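PDB 3BRQ: HTH-type transcriptional regulator AscG from Escherichia coli, which represses transcription of the cryptic asc operon by binding DNA sequence-specifically, as a member of the LacI family of bacterial regulators. Local coordinates for residues 88-93 and 109-114; 143-148 and 202-207. All blocks are in the same frame, centred on the assembly; numbering follows the deposited sequence.

How the contacts relate
The two contacts sample the two halves of a periplasmic-binding-protein-like core, the effector-binding module of LacI-family repressors, and lie on opposite sides of the chain's centre. Contact 1 joins the start of helix 90-98 to the loop just after the C-terminal end of strand 104-107 in a parallel sheet. Contact 2 pairs two inner strands of the other sheet. Their centres are about 28 Å apart and their nearest atoms about 12 Å, so they do not touch. Both reach toward the region between the halves: Gly-147 lies about 8 Å from a bound sodium ion, the Arg-109 side chain about 13 Å from a sodium and about 6 Å from a sulfate that probably came from the crystallisation liquor.

Contact 1 (88-93 and 109-114)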
loop_
_atom_site.group_PDB
_atom_site.type_symbol
_atom_site.label_atom_id
_atom_site.label_comp_id
_atom_site.label_asym_id
_atom_site.label_seq_id
_atom_site.Cartn_x
_atom_site.Cartn_y
_atom_site.Cartn_z
ATOM N N LEU B 88 19.004 -10.039 5.287
ATOM C CA LEU B 88 20.168 -10.830 4.863
ATOM C C LEU B 88 21.292 -9.923 4.379
ATOM O O LEU B 88 21.018 -8.970 3.682
ATOM C CB LEU B 88 19.817 -11.835 3.783
ATOM C CG LEU B 88 19.014 -13.081 4.211
ATOM C CD1 LEU B 88 18.252 -13.668 3.000
ATOM C CD2 LEU B 88 19.933 -14.138 4.809
ATOM N N SER B 89 22.530 -10.203 4.775
ATOM C CA SER B 89 23.669 -9.433 4.271
ATOM C C SER B 89 23.906 -9.856 2.833
ATOM O O SER B 89 23.535 -10.952 2.414
ATOM C CB SER B 89 24.909 -9.728 5.082
ATOM O OG SER B 89 25.302 -11.043 4.831
ATOM N N VAL B 90 24.499 -8.974 2.048
ATOM C CA VAL B 90 25.009 -9.333 0.694
ATOM C C VAL B 90 25.714 -10.708 0.601
ATOM O O VAL B 90 25.368 -11.561 -0.248
ATOM C CB VAL B 90 25.848 -8.135 0.135
ATOM C CG1 VAL B 90 26.961 -8.554 -0.818
ATOM C CG2 VAL B 90 24.883 -7.153 -0.529
ATOM N N ASP B 91 26.687 -10.922 1.487
ATOM C CA ASP B 91 27.411 -12.161 1.539
ATOM C C ASP B 91 26.515 -13.336 1.835
ATOM O O ASP B 91 26.712 -14.380 1.259
ATOM C CB ASP B 91 28.525 -12.105 2.587
ATOM C CG ASP B 91 29.611 -11.126 2.204
ATOM O OD1 ASP B 91 29.823 -10.937 0.990
ATOM O OD2 ASP B 91 30.260 -10.557 3.109
ATOM N N GLU B 92 25.572 -13.181 2.762
ATOM C CA GLU B 92 24.595 -14.267 2.992
ATOM C C GLU B 92 23.818 -14.593 1.723
ATOM O O GLU B 92 23.602 -15.756 1.402
ATOM C CB GLU B 92 23.639 -13.920 4.119
ATOM C CG GLU B 92 24.305 -14.041 5.482
ATOM C CD GLU B 92 23.424 -13.546 6.643
ATOM O OE1 GLU B 92 22.924 -12.403 6.621
ATOM O OE2 GLU B 92 23.244 -14.330 7.590
ATOM N N ILE B 93 23.410 -13.563 0.988
ATOM C CA ILE B 93 22.721 -13.769 -0.276
ATOM C C ILE B 93 23.639 -14.483 -1.295
ATOM O O ILE B 93 23.207 -15.446 -1.918
ATOM C CB ILE B 93 22.091 -12.458 -0.814
ATOM C CG1 ILE B 93 21.101 -11.868 0.240
ATOM C CG2 ILE B 93 21.327 -12.749 -2.133
ATOM C CD1 ILE B 93 20.956 -10.286 0.269
ATOM N N ARG B 109 19.148 -5.103 -3.709
ATOM C CA ARG B 109 20.468 -5.241 -3.064
ATOM C C ARG B 109 21.479 -5.565 -4.175
ATOM O O ARG B 109 21.178 -6.340 -5.096
ATOM C CB ARG B 109 20.480 -6.359 -1.990
ATOM C CG ARG B 109 19.215 -6.477 -1.081
ATOM C CD ARG B 109 19.091 -5.360 0.028
ATOM N NE ARG B 109 20.303 -5.444 0.819
ATOM C CZ ARG B 109 20.461 -6.260 1.864
ATOM N NH1 ARG B 109 19.414 -6.941 2.324
ATOM N NH2 ARG B 109 21.651 -6.320 2.509
ATOM N N ARG B 110 22.661 -4.968 -4.109
ATOM C CA ARG B 110 23.719 -5.224 -5.122
ATOM C C ARG B 110 24.681 -6.316 -4.672
ATOM O O ARG B 110 25.335 -6.158 -3.658
ATOM C CB ARG B 110 24.503 -3.929 -5.426
ATOM C CG ARG B 110 25.494 -4.092 -6.618
ATOM C CD ARG B 110 26.063 -2.766 -7.120
ATOM N NE ARG B 110 26.253 -1.819 -6.029
ATOM C CZ ARG B 110 26.906 -0.655 -6.119
ATOM N NH1 ARG B 110 27.458 -0.259 -7.270
ATOM N NH2 ARG B 110 27.000 0.117 -5.038
ATOM N N LEU B 111 24.770 -7.422 -5.407
ATOM C CA LEU B 111 25.646 -8.520 -4.987
ATOM C C LEU B 111 27.130 -8.320 -5.317
ATOM O O LEU B 111 27.483 -7.602 -6.268
ATOM C CB LEU B 111 25.145 -9.871 -5.532
ATOM C CG LEU B 111 23.817 -10.394 -4.945
ATOM C CD1 LEU B 111 23.625 -11.835 -5.302
ATOM C CD2 LEU B 111 23.725 -10.226 -3.437
ATOM N N ARG B 112 27.999 -8.940 -4.512
ATOM C CA ARG B 112 29.444 -8.799 -4.671
ATOM C C ARG B 112 29.964 -9.834 -5.664
ATOM O O ARG B 112 30.538 -9.483 -6.699
ATOM C CB ARG B 112 30.141 -8.942 -3.304
ATOM C CG ARG B 112 31.662 -8.659 -3.316
ATOM C CD ARG B 112 32.358 -8.910 -1.948
ATOM N NE ARG B 112 31.500 -8.668 -0.779
ATOM C CZ ARG B 112 31.046 -7.478 -0.381
ATOM N NH1 ARG B 112 31.352 -6.370 -1.052
ATOM N NH2 ARG B 112 30.255 -7.396 0.691
ATOM N N LYS B 113 29.765 -11.107 -5.340
ATOM C CA LYS B 113 30.113 -12.211 -6.229
ATOM C C LYS B 113 29.097 -12.366 -7.392
ATOM O O LYS B 113 29.442 -12.098 -8.536
ATOM C CB LYS B 113 30.304 -13.493 -5.424
ATOM C CG LYS B 113 30.721 -14.700 -6.215
ATOM C CD LYS B 113 30.739 -15.929 -5.295
ATOM C CE LYS B 113 30.822 -17.222 -6.094
ATOM N NZ LYS B 113 29.853 -17.192 -7.249
ATOM N N ASN B 114 27.849 -12.739 -7.105
ATOM C CA ASN B 114 26.864 -13.004 -8.170
ATOM C C ASN B 114 26.081 -11.777 -8.621
ATOM O O ASN B 114 24.838 -11.732 -8.527
ATOM C CB ASN B 114 25.911 -14.125 -7.764
ATOM C CG ASN B 114 26.631 -15.396 -7.356
ATOM O OD1 ASN B 114 27.052 -16.187 -8.199
ATOM N ND2 ASN B 114 26.743 -15.619 -6.047
#
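Val-90 sets its CG2 methyl against the backbone of the facing loop, 3.3 Å from Arg-110 O, while its CG1 lies over one face of the Arg-112 guanidinium. Here the start of helix 90-98 meets the loop after strand 104-107 in a Rossmann-like alpha/beta half. A capping box starts the helix: Ser-89 OG accepts from Glu-92 N, and Ser-89 N donates to Glu-92 OE1 at 2.9 Å in a nearly straight bond (178°) to the anti lone pair.

Deeper in, Leu-111 crosses Ile-93 at about a right angle, its CD2 3.7 Å from Ile-93 CG2; Val-106 of the neighbouring strand touches both side chains. At the exposed side, Arg-112 NE makes a weak hydrogen bond of 3.3 Å to Asp-91 OD1, part of a salt bridge. The carboxylate oxygen lies in the guanidinium plane, at its edge, although the two flat groups are turned 64° apart.

Arg-109 folds back toward the helix start, bent at chi2 and chi3, and grips one carbonyl end-on with two nitrogens. NH1 reaches Leu-88 O at 2.9 Å and NH2 reaches the same oxygen at 3.0 Å; both bonds are bent, near 133°, with the oxygen tilted from the guanidinium plane. A further bond from NH1 to Pro-85 O is likely to steady the group's rotation. Ile-93 CD1 sits over one guanidinium face, 4.2 Å above the plane and offset toward the rim.

Contact 2 (143-148 and 202-207); sequences AFLTGS and SALVAS
Leu-145 O is gripped twice by one residue: Ser-207 OG donates to it at 2.8 Å, tilted from the carbonyl plane, and Ser-207 N at 2.9 Å, within that plane. The hydroxyl can reach the carbonyl because chi1 of -71° sets OG beside its own backbone N, anti to the carbonyl carbon. The same OG accepts from a water at 2.6 Å, and that water in turn accepts from Gly-147 N, so one solvent molecule bridges the two segments.

Before this point the backbones pair in regular parallel register, Ala-143 with Leu-204, Phe-144 with Val-205 and Leu-145 with Ala-206. Ala-143 O takes Val-205 N at 2.9 Å, and Leu-145 N returns a bond to Val-205 O. These are inner strands of the sheet in the periplasmic-binding-protein-like domain. The chain passes from one to the other through helix 152-167, the edge strand 177-178 and helix 184-197; strand 177-178 flanks 142-145, and strand 231-235 flanks 203-206.

On the face carrying Phe-144 and Val-205, the ring lies obliquely to the valine, with CE1 3.7 Å from Val-205 CG1, and its CZ comes within 3.2 Å of Ser-207 OG. Thr-146 CG2 meets the ring edge in plane, and Tyr-161 stacks with it. An alanine in place of Phe-144 would probably open a gap beside Val-205 CG1 and Ser-207 OG and leave Tyr-161 without its stacking partner. The other face holds Ala-143, Leu-145, Leu-204 and Ala-206 against helices 184-197 and 209-221. There the two leucines cross obliquely, and Ala-143 CB lies 3.7 Å from Leu-204 CD1.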
loop_
_atom_site.group_PDB
_atom_site.type_symbol
_atom_site.label_atom_id
_atom_site.label_comp_id
_atom_site.label_asym_id
_atom_site.label_seq_id
_atom_site.Cartn_x
_atom_site.Cartn_y
_atom_site.Cartn_z
ATOM N N ALA B 143 17.168 19.988 6.118
ATOM C CA ALA B 143 16.772 18.936 7.063
ATOM C C ALA B 143 16.572 17.570 6.388
ATOM O O ALA B 143 16.302 17.490 5.201
ATOM C CB ALA B 143 15.508 19.362 7.827
ATOM N N PHE B 144 16.717 16.488 7.131
ATOM C CA PHE B 144 16.547 15.173 6.597
ATOM C C PHE B 144 15.787 14.297 7.621
ATOM O O PHE B 144 16.161 14.202 8.793
ATOM C CB PHE B 144 17.900 14.530 6.263
ATOM C CG PHE B 144 17.791 13.277 5.454
ATOM C CD1 PHE B 144 17.703 13.327 4.028
ATOM C CD2 PHE B 144 17.793 12.023 6.095
ATOM C CE1 PHE B 144 17.604 12.120 3.276
ATOM C CE2 PHE B 144 17.726 10.824 5.350
ATOM C CZ PHE B 144 17.653 10.871 3.930
ATOM N N LEU B 145 14.676 13.722 7.152
ATOM C CA LEU B 145 13.947 12.703 7.882
ATOM C C LEU B 145 14.262 11.275 7.411
ATOM O O LEU B 145 13.928 10.883 6.290
ATOM C CB LEU B 145 12.442 12.933 7.726
ATOM C CG LEU B 145 11.640 13.769 8.728
ATOM C CD1 LEU B 145 12.340 15.019 9.051
ATOM C CD2 LEU B 145 10.237 14.071 8.151
ATOM N N THR B 146 14.867 10.486 8.287
ATOM C CA THR B 146 15.202 9.101 7.952
ATOM C C THR B 146 14.055 8.139 8.073
ATOM O O THR B 146 13.022 8.427 8.695
ATOM C CB THR B 146 16.417 8.566 8.818
ATOM O OG1 THR B 146 15.936 8.075 10.082
ATOM C CG2 THR B 146 17.342 9.710 9.119
ATOM N N GLY B 147 14.198 7.003 7.414
ATOM C CA GLY B 147 13.298 5.872 7.668
ATOM C C GLY B 147 13.857 5.029 8.782
ATOM O O GLY B 147 14.857 5.442 9.439
ATOM N N SER B 148 13.314 3.806 8.948
ATOM C CA SER B 148 13.789 2.939 10.014
ATOM C C SER B 148 15.293 2.571 9.879
ATOM O O SER B 148 15.835 2.454 8.774
ATOM C CB SER B 148 12.963 1.676 10.095
ATOM O OG SER B 148 13.042 0.964 8.885
ATOM N N SER B 202 15.831 25.661 5.224
ATOM C CA SER B 202 14.971 26.126 4.109
ATOM C C SER B 202 14.340 24.984 3.300
ATOM O O SER B 202 13.400 25.198 2.516
ATOM C CB SER B 202 15.706 27.129 3.168
ATOM O OG SER B 202 16.804 26.528 2.463
ATOM N N ALA B 203 14.816 23.759 3.512
ATOM C CA ALA B 203 14.285 22.635 2.768
ATOM C C ALA B 203 14.329 21.394 3.656
ATOM O O ALA B 203 15.192 21.302 4.521
ATOM C CB ALA B 203 15.094 22.415 1.441
ATOM N N LEU B 204 13.385 20.477 3.440
ATOM C CA LEU B 204 13.317 19.212 4.176
ATOM C C LEU B 204 13.216 18.048 3.180
ATOM O O LEU B 204 12.303 18.026 2.304
ATOM C CB LEU B 204 12.077 19.171 5.116
ATOM C CG LEU B 204 11.880 17.735 5.669
ATOM C CD1 LEU B 204 12.303 17.650 7.076
ATOM C CD2 LEU B 204 10.444 17.252 5.526
ATOM N N VAL B 205 14.115 17.067 3.330
ATOM C CA VAL B 205 14.054 15.832 2.502
ATOM C C VAL B 205 13.536 14.735 3.416
ATOM O O VAL B 205 14.191 14.441 4.423
ATOM C CB VAL B 205 15.447 15.467 1.918
ATOM C CG1 VAL B 205 15.395 14.154 1.130
ATOM C CG2 VAL B 205 15.936 16.610 0.992
ATOM N N ALA B 206 12.325 14.198 3.122
ATOM C CA ALA B 206 11.758 13.065 3.874
ATOM C C ALA B 206 12.042 11.805 3.097
ATOM O O ALA B 206 11.860 11.781 1.896
ATOM C CB ALA B 206 10.230 13.204 4.045
ATOM N N SER B 207 12.416 10.729 3.801
ATOM C CA SER B 207 12.800 9.494 3.155
ATOM C C SER B 207 11.626 8.729 2.549
ATOM O O SER B 207 11.867 7.788 1.795
ATOM C CB SER B 207 13.669 8.622 4.084
ATOM O OG SER B 207 14.951 9.223 4.241
HETATM O O HOH W 1 16.697 7.658 5.444
#